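Local atomic coordinates of hypoxanthine phosphoribosyltransferase (Bacillus anthracis, PDB entry 4QYI), a protein that probably catalyses the transfer of a phosphoribosyl group from phosphoribosyl pyrophosphate to hypoxanthine or guanine in the salvage of purine nucleotides. Residues E20-L25 against F48-D53; D65-S70 against K114-M119; L131-R136 against E153-Y158. All coordinates share one frame; numbering follows the deposited sequence.

Interaction 1. Residues E20-L25 against F48-D53; sequences EKVKEL and FVFAAD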
loop_
_atom_site.group_PDB
_atom_site.type_symbol
_atom_site.label_atom_id
_atom_site.label_comp_id
_atom_site.label_asym_id
_atom_site.label_seq_id
_atom_site.Cartn_x
_atom_site.Cartn_y
_atom_site.Cartn_z
ATOM N N GLU A 20 14.438 -1.950 -12.004
ATOM C CA GLU A 20 15.590 -1.083 -12.281
ATOM C C GLU A 20 15.219 0.409 -12.184
ATOM O O GLU A 20 15.942 1.208 -11.587
ATOM C CB GLU A 20 16.209 -1.379 -13.654
ATOM C CG GLU A 20 17.039 -2.645 -13.654
ATOM C CD GLU A 20 18.187 -2.539 -12.677
ATOM O OE1 GLU A 20 18.251 -3.428 -11.819
ATOM O OE2 GLU A 20 18.963 -1.549 -12.705
ATOM N N LYS A 21 14.099 0.782 -12.785
ATOM C CA LYS A 21 13.702 2.185 -12.774
ATOM C C LYS A 21 13.375 2.692 -11.373
ATOM O O LYS A 21 13.721 3.807 -11.021
ATOM C CB LYS A 21 12.511 2.429 -13.692
ATOM C CG LYS A 21 12.150 3.903 -13.789
ATOM C CD LYS A 21 13.293 4.717 -14.343
ATOM C CE LYS A 21 13.507 4.413 -15.806
ATOM N NZ LYS A 21 14.683 5.144 -16.333
ATOM N N VAL A 22 12.704 1.866 -10.586
ATOM C CA VAL A 22 12.367 2.246 -9.236
ATOM C C VAL A 22 13.651 2.503 -8.452
ATOM O O VAL A 22 13.736 3.484 -7.720
ATOM C CB VAL A 22 11.415 1.215 -8.595
ATOM C CG1 VAL A 22 11.133 1.544 -7.144
ATOM C CG2 VAL A 22 10.098 1.190 -9.380
ATOM N N LYS A 23 14.653 1.641 -8.612
ATOM C CA LYS A 23 15.936 1.819 -7.921
ATOM C C LYS A 23 16.568 3.166 -8.299
ATOM O O LYS A 23 17.159 3.852 -7.473
ATOM C CB LYS A 23 16.934 0.721 -8.328
ATOM C CG LYS A 23 16.657 -0.721 -7.920
ATOM C CD LYS A 23 17.788 -1.587 -8.454
ATOM C CE LYS A 23 17.458 -3.059 -8.355
ATOM N NZ LYS A 23 18.505 -3.941 -8.954
ATOM N N GLU A 24 16.481 3.497 -9.572
ATOM C CA GLU A 24 17.033 4.739 -10.075
ATOM C C GLU A 24 16.310 5.974 -9.533
ATOM O O GLU A 24 16.942 6.975 -9.197
ATOM C CB GLU A 24 16.999 4.708 -11.595
ATOM C CG GLU A 24 17.211 6.069 -12.269
ATOM C CD GLU A 24 17.320 5.947 -13.774
ATOM O OE1 GLU A 24 17.785 6.920 -14.403
ATOM O OE2 GLU A 24 16.950 4.880 -14.324
ATOM N N LEU A 25 14.985 5.908 -9.438
ATOM C CA LEU A 25 14.228 7.028 -8.880
ATOM C C LEU A 25 14.588 7.234 -7.411
ATOM O O LEU A 25 14.706 8.362 -6.946
ATOM C CB LEU A 25 12.728 6.796 -9.011
ATOM C CG LEU A 25 12.199 6.820 -10.440
ATOM C CD1 LEU A 25 10.721 6.492 -10.447
ATOM C CD2 LEU A 25 12.468 8.147 -11.135
ATOM N N PHE A 48 0.202 2.169 -4.364
ATOM C CA PHE A 48 0.717 1.393 -3.215
ATOM C C PHE A 48 1.831 0.411 -3.523
ATOM O O PHE A 48 2.706 0.238 -2.687
ATOM C CB PHE A 48 -0.388 0.721 -2.372
ATOM C CG PHE A 48 -0.779 -0.671 -2.795
ATOM C CD1 PHE A 48 -1.640 -0.896 -3.858
ATOM C CD2 PHE A 48 -0.316 -1.771 -2.075
ATOM C CE1 PHE A 48 -1.999 -2.181 -4.222
ATOM C CE2 PHE A 48 -0.681 -3.055 -2.429
ATOM C CZ PHE A 48 -1.535 -3.256 -3.497
ATOM N N VAL A 49 1.832 -0.189 -4.707
ATOM C CA VAL A 49 2.882 -1.153 -5.058
ATOM C C VAL A 49 4.171 -0.399 -5.334
ATOM O O VAL A 49 5.222 -0.731 -4.817
ATOM C CB VAL A 49 2.478 -2.030 -6.258
ATOM C CG1 VAL A 49 3.626 -2.930 -6.657
ATOM C CG2 VAL A 49 1.242 -2.857 -5.925
ATOM N N PHE A 50 4.073 0.635 -6.152
ATOM C CA PHE A 50 5.212 1.494 -6.453
ATOM C C PHE A 50 5.828 2.058 -5.173
ATOM O O PHE A 50 7.058 2.067 -5.000
ATOM C CB PHE A 50 4.725 2.586 -7.382
ATOM C CG PHE A 50 5.737 3.642 -7.718
ATOM C CD1 PHE A 50 7.035 3.314 -8.045
ATOM C CD2 PHE A 50 5.326 4.976 -7.855
ATOM C CE1 PHE A 50 7.937 4.291 -8.402
ATOM C CE2 PHE A 50 6.230 5.958 -8.214
ATOM C CZ PHE A 50 7.543 5.609 -8.482
ATOM N N ALA A 51 4.980 2.498 -4.262
ATOM C CA ALA A 51 5.455 3.099 -3.011
ATOM C C ALA A 51 6.179 2.084 -2.173
ATOM O O ALA A 51 7.239 2.388 -1.634
ATOM C CB ALA A 51 4.315 3.714 -2.215
ATOM N N ALA A 52 5.604 0.889 -2.059
ATOM C CA ALA A 52 6.226 -0.170 -1.281
ATOM C C ALA A 52 7.639 -0.453 -1.826
ATOM O O ALA A 52 8.576 -0.582 -1.058
ATOM C CB ALA A 52 5.379 -1.439 -1.320
ATOM N N ASP A 53 7.787 -0.513 -3.151
ATOM C CA ASP A 53 9.091 -0.800 -3.744
ATOM C C ASP A 53 10.047 0.382 -3.657
ATOM O O ASP A 53 11.228 0.213 -3.354
ATOM C CB ASP A 53 8.958 -1.203 -5.213
ATOM C CG ASP A 53 8.321 -2.573 -5.401
ATOM O OD1 ASP A 53 8.145 -3.336 -4.417
ATOM O OD2 ASP A 53 8.020 -2.885 -6.565
#

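Interaction 2. Residues D65-S70 against K114-M119; sequences DFISAS and KDHFFM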
loop_
_atom_site.group_PDB
_atom_site.type_symbol
_atom_site.label_atom_id
_atom_site.label_comp_id
_atom_site.label_asym_id
_atom_site.label_seq_id
_atom_site.Cartn_x
_atom_site.Cartn_y
_atom_site.Cartn_z
ATOM N N ASP A 65 2.716 7.942 4.629
ATOM C CA ASP A 65 1.302 8.086 4.955
ATOM C C ASP A 65 0.570 8.012 3.612
ATOM O O ASP A 65 1.196 7.990 2.531
ATOM C CB ASP A 65 1.019 9.400 5.697
ATOM C CG ASP A 65 -0.330 9.397 6.452
ATOM O OD1 ASP A 65 -1.074 8.385 6.408
ATOM O OD2 ASP A 65 -0.636 10.407 7.124
ATOM N N PHE A 66 -0.753 7.959 3.690
ATOM C CA PHE A 66 -1.582 7.832 2.516
ATOM C C PHE A 66 -2.677 8.889 2.440
ATOM O O PHE A 66 -3.150 9.403 3.454
ATOM C CB PHE A 66 -2.253 6.463 2.526
ATOM C CG PHE A 66 -1.297 5.324 2.543
ATOM C CD1 PHE A 66 -0.700 4.906 1.365
ATOM C CD2 PHE A 66 -0.992 4.670 3.717
ATOM C CE1 PHE A 66 0.196 3.865 1.356
ATOM C CE2 PHE A 66 -0.089 3.614 3.719
ATOM C CZ PHE A 66 0.506 3.216 2.538
ATOM N N ILE A 67 -3.069 9.197 1.215
ATOM C CA ILE A 67 -4.162 10.108 0.973
ATOM C C ILE A 67 -5.071 9.453 -0.050
ATOM O O ILE A 67 -4.610 8.731 -0.937
ATOM C CB ILE A 67 -3.684 11.506 0.516
ATOM C CG1 ILE A 67 -4.854 12.485 0.481
ATOM C CG2 ILE A 67 -3.030 11.449 -0.854
ATOM C CD1 ILE A 67 -4.445 13.946 0.388
ATOM N N SER A 68 -6.370 9.684 0.101
ATOM C CA SER A 68 -7.356 9.160 -0.810
ATOM C C SER A 68 -8.268 10.305 -1.256
ATOM O O SER A 68 -8.773 11.065 -0.430
ATOM C CB SER A 68 -8.136 8.018 -0.190
ATOM O OG SER A 68 -9.123 7.606 -1.095
ATOM N N ALA A 69 -8.453 10.432 -2.567
ATOM C CA ALA A 69 -9.285 11.485 -3.133
ATOM C C ALA A 69 -10.169 10.895 -4.197
ATOM O O ALA A 69 -9.737 10.001 -4.915
ATOM C CB ALA A 69 -8.404 12.550 -3.747
ATOM N N SER A 70 -11.410 11.351 -4.296
ATOM C CA SER A 70 -12.280 10.839 -5.353
ATOM C C SER A 70 -12.822 11.963 -6.219
ATOM O O SER A 70 -12.885 13.142 -5.824
ATOM C CB SER A 70 -13.429 9.996 -4.787
ATOM O OG SER A 70 -14.284 10.762 -3.972
ATOM N N LYS A 114 -1.675 19.404 -4.503
ATOM C CA LYS A 114 -0.530 20.245 -4.188
ATOM C C LYS A 114 -0.951 21.426 -3.306
ATOM O O LYS A 114 -0.347 21.681 -2.267
ATOM C CB LYS A 114 0.084 20.766 -5.483
ATOM C CG LYS A 114 1.289 21.662 -5.286
ATOM C CD LYS A 114 1.874 22.060 -6.634
ATOM C CE LYS A 114 3.060 22.989 -6.474
ATOM N NZ LYS A 114 3.653 23.370 -7.782
ATOM N N ASP A 115 -1.993 22.150 -3.722
ATOM C CA ASP A 115 -2.501 23.273 -2.930
ATOM C C ASP A 115 -2.926 22.824 -1.529
ATOM O O ASP A 115 -2.735 23.545 -0.552
ATOM C CB ASP A 115 -3.679 23.932 -3.630
ATOM C CG ASP A 115 -3.272 24.701 -4.864
ATOM O OD1 ASP A 115 -2.069 24.973 -5.052
ATOM O OD2 ASP A 115 -4.173 25.092 -5.628
ATOM N N HIS A 116 -3.517 21.636 -1.422
ATOM C CA HIS A 116 -3.926 21.131 -0.117
ATOM C C HIS A 116 -2.705 20.940 0.801
ATOM O O HIS A 116 -2.699 21.383 1.949
ATOM C CB HIS A 116 -4.701 19.813 -0.243
ATOM C CG HIS A 116 -5.039 19.188 1.076
ATOM N ND1 HIS A 116 -5.949 19.740 1.948
ATOM C CD2 HIS A 116 -4.600 18.057 1.666
ATOM C CE1 HIS A 116 -6.046 18.982 3.023
ATOM N NE2 HIS A 116 -5.235 17.955 2.878
ATOM N N PHE A 117 -1.685 20.283 0.283
ATOM C CA PHE A 117 -0.495 20.042 1.095
ATOM C C PHE A 117 0.222 21.345 1.455
ATOM O O PHE A 117 0.712 21.484 2.580
ATOM C CB PHE A 117 0.462 19.084 0.430
ATOM C CG PHE A 117 -0.082 17.699 0.261
ATOM C CD1 PHE A 117 -0.479 16.964 1.368
ATOM C CD2 PHE A 117 -0.144 17.117 -0.992
ATOM C CE1 PHE A 117 -0.962 15.675 1.223
ATOM C CE2 PHE A 117 -0.627 15.830 -1.150
ATOM C CZ PHE A 117 -1.034 15.107 -0.042
ATOM N N PHE A 118 0.239 22.308 0.537
ATOM C CA PHE A 118 0.873 23.591 0.865
ATOM C C PHE A 118 0.234 24.281 2.057
ATOM O O PHE A 118 0.907 25.021 2.771
ATOM C CB PHE A 118 1.054 24.535 -0.333
ATOM C CG PHE A 118 2.333 24.280 -1.098
ATOM C CD1 PHE A 118 3.570 24.439 -0.460
ATOM C CD2 PHE A 118 2.323 23.927 -2.443
ATOM C CE1 PHE A 118 4.757 24.228 -1.135
ATOM C CE2 PHE A 118 3.518 23.718 -3.126
ATOM C CZ PHE A 118 4.735 23.867 -2.474
ATOM N N MET A 119 -1.049 24.006 2.301
ATOM C CA MET A 119 -1.735 24.592 3.441
ATOM C C MET A 119 -1.105 24.103 4.739
ATOM O O MET A 119 -1.182 24.777 5.753
ATOM C CB MET A 119 -3.244 24.276 3.399
ATOM C CG MET A 119 -3.993 25.048 2.314
ATOM S SD MET A 119 -5.725 24.544 2.086
ATOM C CE MET A 119 -6.353 24.596 3.764
#

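Interaction 3. Residues L131-R136 against E153-Y158; sequences LDKPER and EFIVGY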
loop_
_atom_site.group_PDB
_atom_site.type_symbol
_atom_site.label_atom_id
_atom_site.label_comp_id
_atom_site.label_asym_id
_atom_site.label_seq_id
_atom_site.Cartn_x
_atom_site.Cartn_y
_atom_site.Cartn_z
ATOM N N LEU A 131 4.463 6.662 -13.926
ATOM C CA LEU A 131 4.162 6.912 -15.331
ATOM C C LEU A 131 3.712 8.344 -15.553
ATOM O O LEU A 131 3.009 8.907 -14.714
ATOM C CB LEU A 131 3.059 5.972 -15.779
ATOM C CG LEU A 131 3.262 4.485 -15.452
ATOM C CD1 LEU A 131 1.992 3.712 -15.792
ATOM C CD2 LEU A 131 4.468 3.888 -16.152
ATOM N N ASP A 132 4.129 8.930 -16.677
ATOM C CA ASP A 132 3.793 10.304 -17.014
ATOM C C ASP A 132 3.295 10.360 -18.465
ATOM O O ASP A 132 3.821 9.663 -19.352
ATOM C CB ASP A 132 5.024 11.220 -16.827
ATOM C CG ASP A 132 4.667 12.713 -16.782
ATOM O OD1 ASP A 132 3.495 13.034 -16.512
ATOM O OD2 ASP A 132 5.577 13.573 -16.932
ATOM N N LYS A 133 2.280 11.187 -18.686
ATOM C CA LYS A 133 1.689 11.396 -20.008
ATOM C C LYS A 133 1.597 12.902 -20.155
ATOM O O LYS A 133 0.517 13.461 -20.016
ATOM C CB LYS A 133 0.286 10.752 -20.099
ATOM C CG LYS A 133 0.303 9.220 -19.903
ATOM C CD LYS A 133 -0.925 8.333 -19.557
ATOM C CE LYS A 133 -1.985 7.951 -20.588
ATOM N NZ LYS A 133 -2.979 7.004 -19.971
ATOM N N PRO A 134 2.740 13.569 -20.403
ATOM C CA PRO A 134 2.772 15.030 -20.496
ATOM C C PRO A 134 1.961 15.599 -21.645
ATOM O O PRO A 134 1.656 16.782 -21.610
ATOM C CB PRO A 134 4.264 15.363 -20.678
ATOM C CG PRO A 134 5.004 14.110 -20.400
ATOM C CD PRO A 134 4.060 12.976 -20.647
ATOM N N GLU A 135 1.618 14.771 -22.635
ATOM C CA GLU A 135 0.822 15.220 -23.780
ATOM C C GLU A 135 -0.625 15.406 -23.359
ATOM O O GLU A 135 -1.419 16.007 -24.073
ATOM C CB GLU A 135 0.857 14.203 -24.923
ATOM C CG GLU A 135 2.251 13.800 -25.371
ATOM C CD GLU A 135 2.994 12.942 -24.350
ATOM O OE1 GLU A 135 2.424 12.572 -23.300
ATOM O OE2 GLU A 135 4.169 12.614 -24.591
ATOM N N ARG A 136 -0.972 14.879 -22.193
ATOM C CA ARG A 136 -2.332 14.992 -21.695
ATOM C C ARG A 136 -2.510 16.130 -20.690
ATOM O O ARG A 136 -3.611 16.318 -20.168
ATOM C CB ARG A 136 -2.756 13.661 -21.064
ATOM C CG ARG A 136 -2.991 12.510 -22.039
ATOM C CD ARG A 136 -4.404 12.529 -22.599
ATOM N NE ARG A 136 -5.399 12.497 -21.522
ATOM C CZ ARG A 136 -5.755 11.413 -20.831
ATOM N NH1 ARG A 136 -5.193 10.241 -21.075
ATOM N NH2 ARG A 136 -6.665 11.504 -19.868
ATOM N N GLU A 153 -2.653 5.594 -23.591
ATOM C CA GLU A 153 -3.363 4.340 -23.723
ATOM C C GLU A 153 -3.724 3.778 -22.341
ATOM O O GLU A 153 -3.151 4.185 -21.330
ATOM C CB GLU A 153 -2.463 3.367 -24.483
ATOM C CG GLU A 153 -2.966 1.941 -24.602
ATOM C CD GLU A 153 -1.968 1.058 -25.329
ATOM O OE1 GLU A 153 -0.852 0.871 -24.789
ATOM O OE2 GLU A 153 -2.306 0.541 -26.421
ATOM N N PHE A 154 -4.674 2.848 -22.308
ATOM C CA PHE A 154 -5.116 2.215 -21.055
ATOM C C PHE A 154 -4.108 1.171 -20.622
ATOM O O PHE A 154 -3.716 0.315 -21.403
ATOM C CB PHE A 154 -6.494 1.560 -21.202
ATOM C CG PHE A 154 -7.574 2.529 -21.576
ATOM C CD1 PHE A 154 -7.899 3.580 -20.733
ATOM C CD2 PHE A 154 -8.270 2.385 -22.768
ATOM C CE1 PHE A 154 -8.888 4.483 -21.083
ATOM C CE2 PHE A 154 -9.267 3.277 -23.119
ATOM C CZ PHE A 154 -9.576 4.329 -22.276
ATOM N N ILE A 155 -3.701 1.222 -19.363
ATOM C CA ILE A 155 -2.726 0.280 -18.865
ATOM C C ILE A 155 -3.171 -0.301 -17.535
ATOM O O ILE A 155 -3.988 0.288 -16.833
ATOM C CB ILE A 155 -1.352 0.968 -18.684
ATOM C CG1 ILE A 155 -1.400 2.063 -17.581
ATOM C CG2 ILE A 155 -0.865 1.505 -20.031
ATOM C CD1 ILE A 155 -2.339 3.227 -17.839
ATOM N N VAL A 156 -2.618 -1.462 -17.195
ATOM C CA VAL A 156 -2.927 -2.133 -15.945
ATOM C C VAL A 156 -1.668 -2.791 -15.420
ATOM O O VAL A 156 -0.669 -2.901 -16.143
ATOM C CB VAL A 156 -4.019 -3.224 -16.117
ATOM C CG1 VAL A 156 -5.335 -2.611 -16.580
ATOM C CG2 VAL A 156 -3.566 -4.305 -17.083
ATOM N N GLY A 157 -1.719 -3.218 -14.162
ATOM C CA GLY A 157 -0.597 -3.892 -13.507
ATOM C C GLY A 157 0.187 -3.040 -12.513
ATOM O O GLY A 157 0.081 -1.807 -12.503
ATOM N N TYR A 158 0.967 -3.706 -11.662
ATOM C CA TYR A 158 1.827 -3.023 -10.702
ATOM C C TYR A 158 1.039 -1.963 -9.896
ATOM O O TYR A 158 1.462 -0.818 -9.764
ATOM C CB TYR A 158 3.025 -2.405 -11.461
ATOM C CG TYR A 158 4.222 -2.035 -10.603
ATOM C CD1 TYR A 158 5.119 -3.011 -10.153
ATOM C CD2 TYR A 158 4.491 -0.710 -10.284
ATOM C CE1 TYR A 158 6.215 -2.672 -9.373
ATOM C CE2 TYR A 158 5.596 -0.362 -9.518
ATOM C CZ TYR A 158 6.452 -1.345 -9.072
ATOM O OH TYR A 158 7.525 -0.973 -8.298
#

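Interaction 1. Residues E20-L25 against F48-D53
Val22 and Leu25 of one helix meet Phe50 of the other at the edge of its ring, close to the ring plane. The CG2 methyl of Val22 lies 3.9 Å from CE1 of Phe50, and the CD1 methyl of Leu25 lies 3.8 Å from its CZ, so two neighbouring rim carbons each receive a branched chain. The second methyl of Val22, CG1, turns to Asp53 and reaches its carbonyl C at 3.8 Å, so one beta-branched residue touches both partners. Phe50 holds CG anti to its own N (chi1 175°), which swings a ring whose CB points along the interface across to helix 15-32. Val22 and Leu25, three residues apart, share one face of their helix. In the phosphoribosyltransferase fold of this protein, the two helices are 15-32 and the short 48-55, which follows strand 38-43; their local axes approach to 10.6 Å and cross at -62°. The polar end of Asp53 looks beyond this apolar seam: OD1 forms a salt bridge with Arg56, while OD2 is hydrogen-bonded to Tyr158 OH and also meets a basic side chain of the neighbouring subunit. Tyr158 packs on Val22, Val49 and Phe50 as well, and Leu54 on Val22 and Leu25. Segment 20-25 turns its charged residues elsewhere, in the salt bridges Lys21-Glu24 and Lys23-Glu20.

Interaction 2. Residues D65-S70 against K114-M119
Ile67, on strand 62-71, and Phe117, near the end of helix 108-118, are the nearest backbone points of the two segments, with their CA atoms 10.6 Å apart. That distance is bridged entirely by side chains. Ile67 carries CG1 anti to its N (chi1 -171°) and extends away from the strand, ending in the CD1 methyl; Phe117 comes from the opposite direction, and its CZ meets that methyl at 3.6 Å. The methyl approaches the ring obliquely. His116 flanks the same methyl more loosely, with CD2 4.3 Å from Ile67 CD1. Around them, Ile41 of the adjoining strand 38-43 touches both Ile67 and Phe117, and Leu84 of strand 82-84 touches Ile67 and His116. The contact thus joins a helix to one face of the mixed sheet, the layered alpha/beta build of phosphoribosyltransferases. A long aliphatic chain suits the strand and a flat ring the helix, since together they span the wide gap. No hydrogen bond crosses between the segments: the contact rests on dispersion and the burial of apolar surface. The imidazole of His116 is the one polar group among the three touching side chains, and a hydrogen bond of its NE2 with Asp87 OD1 satisfies that end outside the contact.

Interaction 3. Residues L131-R136 against E153-Y158
Glu153 meets Lys133 through its backbone: the carbonyl O of Glu153 accepts a hydrogen bond from Lys133 NZ at 3.1 Å, while its carboxylate-bearing side chain starts out away from the contact. The ammonium stands above the carbonyl plane, 40° out of it. Lysine suits the place because a long chain, bent at chi3 (76°), can carry its NZ over to the other loop; Asp152 OD1, just before the segment, forms a long, weak ion pair with Lys133 NZ and a salt bridge with Arg136 NH1. Ile155 comes next but one, pointing toward 131-136, and its CG1 slides past Leu131 CD1 at 4.2 Å, apolar against apolar, with Ile103 beside both. Beyond Gly157, Tyr158 packs on Leu130, its hydroxyl engaged by Asp53 OD2. Strand 131-132 is itself bonded through its backbone to Asp102, a residue of the magnesium site. In related hypoxanthine-guanine phosphoribosyltransferases a lysine in the position of Lys133 and an aromatic residue in that of Phe154 line the purine pocket, so these segments probably form the purine side of the active site here.

All three contacts are largely buried, yet they differ in what they join. Interaction 1 packs helix on helix and interaction 2 packs helix on sheet, both mainly apolar, with no hydrogen bond across; they lie on opposite sides of the chain's centre, about 21 Å apart between centres, although helix 48-55 is the next element before strand 62-71. Interaction 3 links two loop-rich segments and is the one with a hydrogen bond across it, made to a backbone carbonyl in a loop. Interactions 2 and 3 reach the same mixed sheet without touching. Interactions 1 and 3 do touch: Tyr158 of 153-158 makes a probable hydrogen bond with Asp53 and packs against Val22, Val49 and Phe50.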